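Long-range contact in telomere length regulator taz1 (Schizosaccharomyces pombe, PDB 4ZMI), which binds double-stranded telomeric DNA in fission yeast, regulates telomere length and is required for repression of telomere-adjacent genes and for normal meiosis: residues A[73-82]-A[119-130]. Numbering follows the deposited sequence.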
loop_
_atom_site.group_PDB
_atom_site.type_symbol
_atom_site.label_atom_id
_atom_site.label_comp_id
_atom_site.label_asym_id
_atom_site.label_seq_id
_atom_site.Cartn_x
_atom_site.Cartn_y
_atom_site.Cartn_z
ATOM N N PHE A 73 9.207 5.898 1.206
ATOM C CA PHE A 73 8.586 4.726 0.571
ATOM C C PHE A 73 7.094 4.931 0.325
ATOM O O PHE A 73 6.326 3.975 0.227
ATOM C CB PHE A 73 8.928 3.433 1.338
ATOM C CG PHE A 73 10.365 3.083 1.228
ATOM C CD1 PHE A 73 11.292 3.633 2.100
ATOM C CD2 PHE A 73 10.813 2.298 0.199
ATOM C CE1 PHE A 73 12.631 3.370 1.959
ATOM C CE2 PHE A 73 12.155 2.021 0.063
ATOM C CZ PHE A 73 13.065 2.554 0.944
ATOM N N ARG A 74 6.710 6.208 0.296
ATOM C CA ARG A 74 5.466 6.672 -0.321
ATOM C C ARG A 74 4.241 6.559 0.554
ATOM O O ARG A 74 3.164 7.036 0.179
ATOM C CB ARG A 74 5.215 5.948 -1.649
ATOM C CG ARG A 74 6.344 6.121 -2.636
ATOM C CD ARG A 74 6.487 4.930 -3.584
ATOM N NE ARG A 74 6.245 5.367 -4.946
ATOM C CZ ARG A 74 5.098 5.182 -5.577
ATOM N NH1 ARG A 74 4.125 4.531 -4.958
ATOM N NH2 ARG A 74 4.934 5.626 -6.818
ATOM N N THR A 75 4.393 5.926 1.707
ATOM C CA THR A 75 3.241 5.672 2.554
ATOM C C THR A 75 3.734 5.360 3.968
ATOM O O THR A 75 4.924 5.464 4.264
ATOM C CB THR A 75 2.434 4.479 2.009
ATOM O OG1 THR A 75 1.275 4.272 2.814
ATOM C CG2 THR A 75 3.282 3.246 2.085
ATOM N N ILE A 76 2.804 4.983 4.828
ATOM C CA ILE A 76 3.081 4.775 6.234
ATOM C C ILE A 76 3.296 3.306 6.530
ATOM O O ILE A 76 2.554 2.460 6.040
ATOM C CB ILE A 76 1.880 5.197 7.067
ATOM C CG1 ILE A 76 1.575 6.679 6.853
ATOM C CG2 ILE A 76 2.120 4.860 8.531
ATOM C CD1 ILE A 76 2.702 7.589 7.274
ATOM N N PHE A 77 4.284 2.998 7.360
ATOM C CA PHE A 77 4.578 1.617 7.690
ATOM C C PHE A 77 4.339 1.275 9.132
ATOM O O PHE A 77 5.152 1.599 10.010
ATOM C CB PHE A 77 5.995 1.283 7.266
ATOM C CG PHE A 77 6.149 1.257 5.792
ATOM C CD1 PHE A 77 6.423 2.416 5.098
ATOM C CD2 PHE A 77 5.925 0.078 5.086
ATOM C CE1 PHE A 77 6.540 2.400 3.724
ATOM C CE2 PHE A 77 6.036 0.035 3.718
ATOM C CZ PHE A 77 6.338 1.206 3.016
ATOM N N PHE A 78 3.225 0.590 9.366
ATOM C CA PHE A 78 2.836 0.230 10.714
ATOM C C PHE A 78 3.785 -0.784 11.329
ATOM O O PHE A 78 4.033 -0.760 12.540
ATOM C CB PHE A 78 1.375 -0.216 10.763
ATOM C CG PHE A 78 0.405 0.906 10.512
ATOM C CD1 PHE A 78 -0.165 1.081 9.269
ATOM C CD2 PHE A 78 0.100 1.812 11.515
ATOM C CE1 PHE A 78 -1.034 2.125 9.030
ATOM C CE2 PHE A 78 -0.770 2.850 11.284
ATOM C CZ PHE A 78 -1.341 3.009 10.044
ATOM N N SER A 79 4.362 -1.645 10.503
ATOM C CA SER A 79 5.372 -2.550 11.031
ATOM C C SER A 79 6.580 -1.770 11.538
ATOM O O SER A 79 7.177 -2.135 12.531
ATOM C CB SER A 79 5.823 -3.565 9.984
ATOM O OG SER A 79 6.431 -2.933 8.872
ATOM N N TYR A 80 6.935 -0.700 10.844
ATOM C CA TYR A 80 8.098 0.087 11.222
ATOM C C TYR A 80 7.820 0.853 12.521
ATOM O O TYR A 80 8.593 0.789 13.461
ATOM C CB TYR A 80 8.425 1.047 10.090
ATOM C CG TYR A 80 9.663 1.881 10.276
ATOM C CD1 TYR A 80 10.845 1.543 9.645
ATOM C CD2 TYR A 80 9.633 3.031 11.037
ATOM C CE1 TYR A 80 11.975 2.306 9.784
ATOM C CE2 TYR A 80 10.775 3.812 11.202
ATOM C CZ TYR A 80 11.938 3.442 10.572
ATOM O OH TYR A 80 13.053 4.213 10.704
ATOM N N ILE A 81 6.695 1.557 12.555
ATOM C CA ILE A 81 6.241 2.288 13.719
ATOM C C ILE A 81 6.095 1.400 14.950
ATOM O O ILE A 81 6.426 1.818 16.050
ATOM C CB ILE A 81 4.901 2.957 13.439
ATOM C CG1 ILE A 81 5.074 4.028 12.362
ATOM C CG2 ILE A 81 4.337 3.550 14.708
ATOM C CD1 ILE A 81 3.794 4.729 12.004
ATOM N N ARG A 82 5.615 0.172 14.780
ATOM C CA ARG A 82 5.489 -0.724 15.928
ATOM C C ARG A 82 6.848 -1.214 16.398
ATOM O O ARG A 82 7.074 -1.405 17.595
ATOM C CB ARG A 82 4.598 -1.921 15.612
ATOM C CG ARG A 82 4.508 -2.934 16.756
ATOM C CD ARG A 82 3.710 -4.176 16.366
ATOM N NE ARG A 82 2.735 -3.855 15.341
ATOM C CZ ARG A 82 2.872 -4.190 14.065
ATOM N NH1 ARG A 82 3.936 -4.877 13.672
ATOM N NH2 ARG A 82 1.945 -3.841 13.190
ATOM N N THR A 119 2.970 1.598 -4.211
ATOM C CA THR A 119 2.411 1.989 -2.906
ATOM C C THR A 119 1.466 0.935 -2.364
ATOM O O THR A 119 1.449 0.652 -1.171
ATOM C CB THR A 119 1.655 3.309 -2.964
ATOM O OG1 THR A 119 2.458 4.280 -3.630
ATOM C CG2 THR A 119 1.330 3.801 -1.570
ATOM N N LEU A 120 0.665 0.353 -3.246
ATOM C CA LEU A 120 -0.208 -0.740 -2.832
ATOM C C LEU A 120 0.666 -1.925 -2.411
ATOM O O LEU A 120 0.394 -2.594 -1.408
ATOM C CB LEU A 120 -1.143 -1.122 -3.975
ATOM C CG LEU A 120 -2.196 -0.048 -4.183
ATOM C CD1 LEU A 120 -3.067 -0.325 -5.414
ATOM C CD2 LEU A 120 -3.040 0.039 -2.938
ATOM N N ARG A 121 1.746 -2.164 -3.156
ATOM C CA ARG A 121 2.663 -3.224 -2.768
ATOM C C ARG A 121 3.162 -2.999 -1.339
ATOM O O ARG A 121 3.171 -3.933 -0.518
ATOM C CB ARG A 121 3.836 -3.323 -3.729
ATOM C CG ARG A 121 4.475 -4.685 -3.702
ATOM C CD ARG A 121 5.744 -4.705 -4.504
ATOM N NE ARG A 121 5.505 -4.187 -5.834
ATOM C CZ ARG A 121 6.460 -3.968 -6.717
ATOM N NH1 ARG A 121 7.711 -4.246 -6.399
ATOM N NH2 ARG A 121 6.155 -3.482 -7.908
ATOM N N SER A 122 3.542 -1.755 -1.037
ATOM C CA SER A 122 4.031 -1.419 0.299
ATOM C C SER A 122 2.968 -1.721 1.322
ATOM O O SER A 122 3.252 -2.323 2.343
ATOM C CB SER A 122 4.391 0.074 0.377
ATOM O OG SER A 122 5.499 0.313 -0.450
ATOM N N ILE A 123 1.740 -1.273 1.059
ATOM C CA ILE A 123 0.683 -1.426 2.056
ATOM C C ILE A 123 0.362 -2.889 2.309
ATOM O O ILE A 123 0.271 -3.298 3.463
ATOM C CB ILE A 123 -0.577 -0.639 1.679
ATOM C CG1 ILE A 123 -0.229 0.838 1.572
ATOM C CG2 ILE A 123 -1.680 -0.824 2.717
ATOM C CD1 ILE A 123 -1.259 1.637 0.820
ATOM N N VAL A 124 0.197 -3.675 1.239
ATOM C CA VAL A 124 -0.040 -5.113 1.389
ATOM C C VAL A 124 1.086 -5.832 2.169
ATOM O O VAL A 124 0.809 -6.605 3.072
ATOM C CB VAL A 124 -0.246 -5.804 0.013
ATOM C CG1 VAL A 124 -0.423 -7.318 0.181
ATOM C CG2 VAL A 124 -1.433 -5.211 -0.710
ATOM N N LEU A 125 2.351 -5.576 1.821
ATOM C CA LEU A 125 3.477 -6.203 2.515
ATOM C C LEU A 125 3.509 -5.752 3.967
ATOM O O LEU A 125 3.806 -6.546 4.856
ATOM C CB LEU A 125 4.821 -5.892 1.844
ATOM C CG LEU A 125 5.100 -6.640 0.527
ATOM C CD1 LEU A 125 6.197 -5.925 -0.223
ATOM C CD2 LEU A 125 5.508 -8.098 0.746
ATOM N N ASP A 126 3.208 -4.478 4.207
ATOM C CA ASP A 126 3.219 -3.957 5.572
ATOM C C ASP A 126 2.177 -4.691 6.397
ATOM O O ASP A 126 2.461 -5.144 7.497
ATOM C CB ASP A 126 2.946 -2.464 5.596
ATOM C CG ASP A 126 3.042 -1.878 6.994
ATOM O OD1 ASP A 126 4.061 -2.119 7.682
ATOM O OD2 ASP A 126 2.087 -1.180 7.406
ATOM N N ALA A 127 0.978 -4.834 5.845
ATOM C CA ALA A 127 -0.072 -5.624 6.491
ATOM C C ALA A 127 0.406 -7.035 6.752
ATOM O O ALA A 127 0.241 -7.564 7.849
ATOM C CB ALA A 127 -1.339 -5.652 5.633
ATOM N N LEU A 128 1.026 -7.645 5.753
ATOM C CA LEU A 128 1.521 -9.003 5.929
ATOM C C LEU A 128 2.586 -9.108 7.008
ATOM O O LEU A 128 2.733 -10.153 7.642
ATOM C CB LEU A 128 2.068 -9.550 4.613
ATOM C CG LEU A 128 1.055 -9.878 3.510
ATOM C CD1 LEU A 128 1.776 -10.446 2.292
ATOM C CD2 LEU A 128 0.011 -10.870 4.015
ATOM N N LEU A 129 3.348 -8.034 7.205
ATOM C CA LEU A 129 4.446 -8.050 8.170
ATOM C C LEU A 129 3.922 -7.751 9.561
ATOM O O LEU A 129 4.506 -8.157 10.548
ATOM C CB LEU A 129 5.515 -7.023 7.799
ATOM C CG LEU A 129 6.405 -7.404 6.620
ATOM C CD1 LEU A 129 7.035 -6.157 6.027
ATOM C CD2 LEU A 129 7.473 -8.365 7.060
ATOM N N SER A 130 2.810 -7.032 9.621
ATOM C CA SER A 130 2.276 -6.551 10.881
ATOM C C SER A 130 1.555 -7.644 11.636
ATOM O O SER A 130 1.676 -7.758 12.847
ATOM C CB SER A 130 1.285 -5.436 10.612
ATOM O OG SER A 130 1.963 -4.290 10.173
HETATM O O HOH W 1 6.373 2.220 -2.142
#
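The Asp126 carboxylate lies near the planes of two phenylalanine rings and meets each at its edge: OD1 beside Phe77, OD2 beside Phe78. The two rings are turned differently against it, since the carboxylate plane stands 77° from the Phe77 ring but only 24° from that of Phe78. Ile76 CG2 sits over one face of Phe78, while farther along Phe77 the ring atom CZ comes obliquely within 3.5 Å of Ser122 CB. The Arg82 guanidinium lies between Phe78 O over one face, toward its rim, and Ser130 O over the opposite face, with Ser130 OG at its edge in the plane.

Three hydrogen bonds grip Asp126, whose CG is anti to its own backbone N (chi1 -176°) and thereby reaches out to the start of helix 78-83. OD1 takes Ser79 N on its syn lone pair at 2.9 Å and also Ser79 OG, almost in line with the C-O bond, at 2.8 Å; OD2 receives Phe78 N from a little out of plane. Because Phe77 is the N-cap residue, these amides belong to the first turn, so a side chain from another helix accepts first-turn N-H groups and probably gains from the positive end of the helix dipole. This occurs within the helical domain of Taz1, which sequence places in the TRF family; here helix 118-130 packs against the 73-77 approach to helix 78-83. Both amides would probably be left without their acceptor by an alanine at this position, and the Ser79 hydroxyl would lose one of its two partners, keeping Tyr173.

Toward the other end, Thr75 CG2 rests on Ser122 CB at 3.8 Å, whereas its OG1 is bonded to Thr105. A water donates to both Phe73 O and Ser122 OG, bridging the segments; Ser122 OG also bonds Cys170 O.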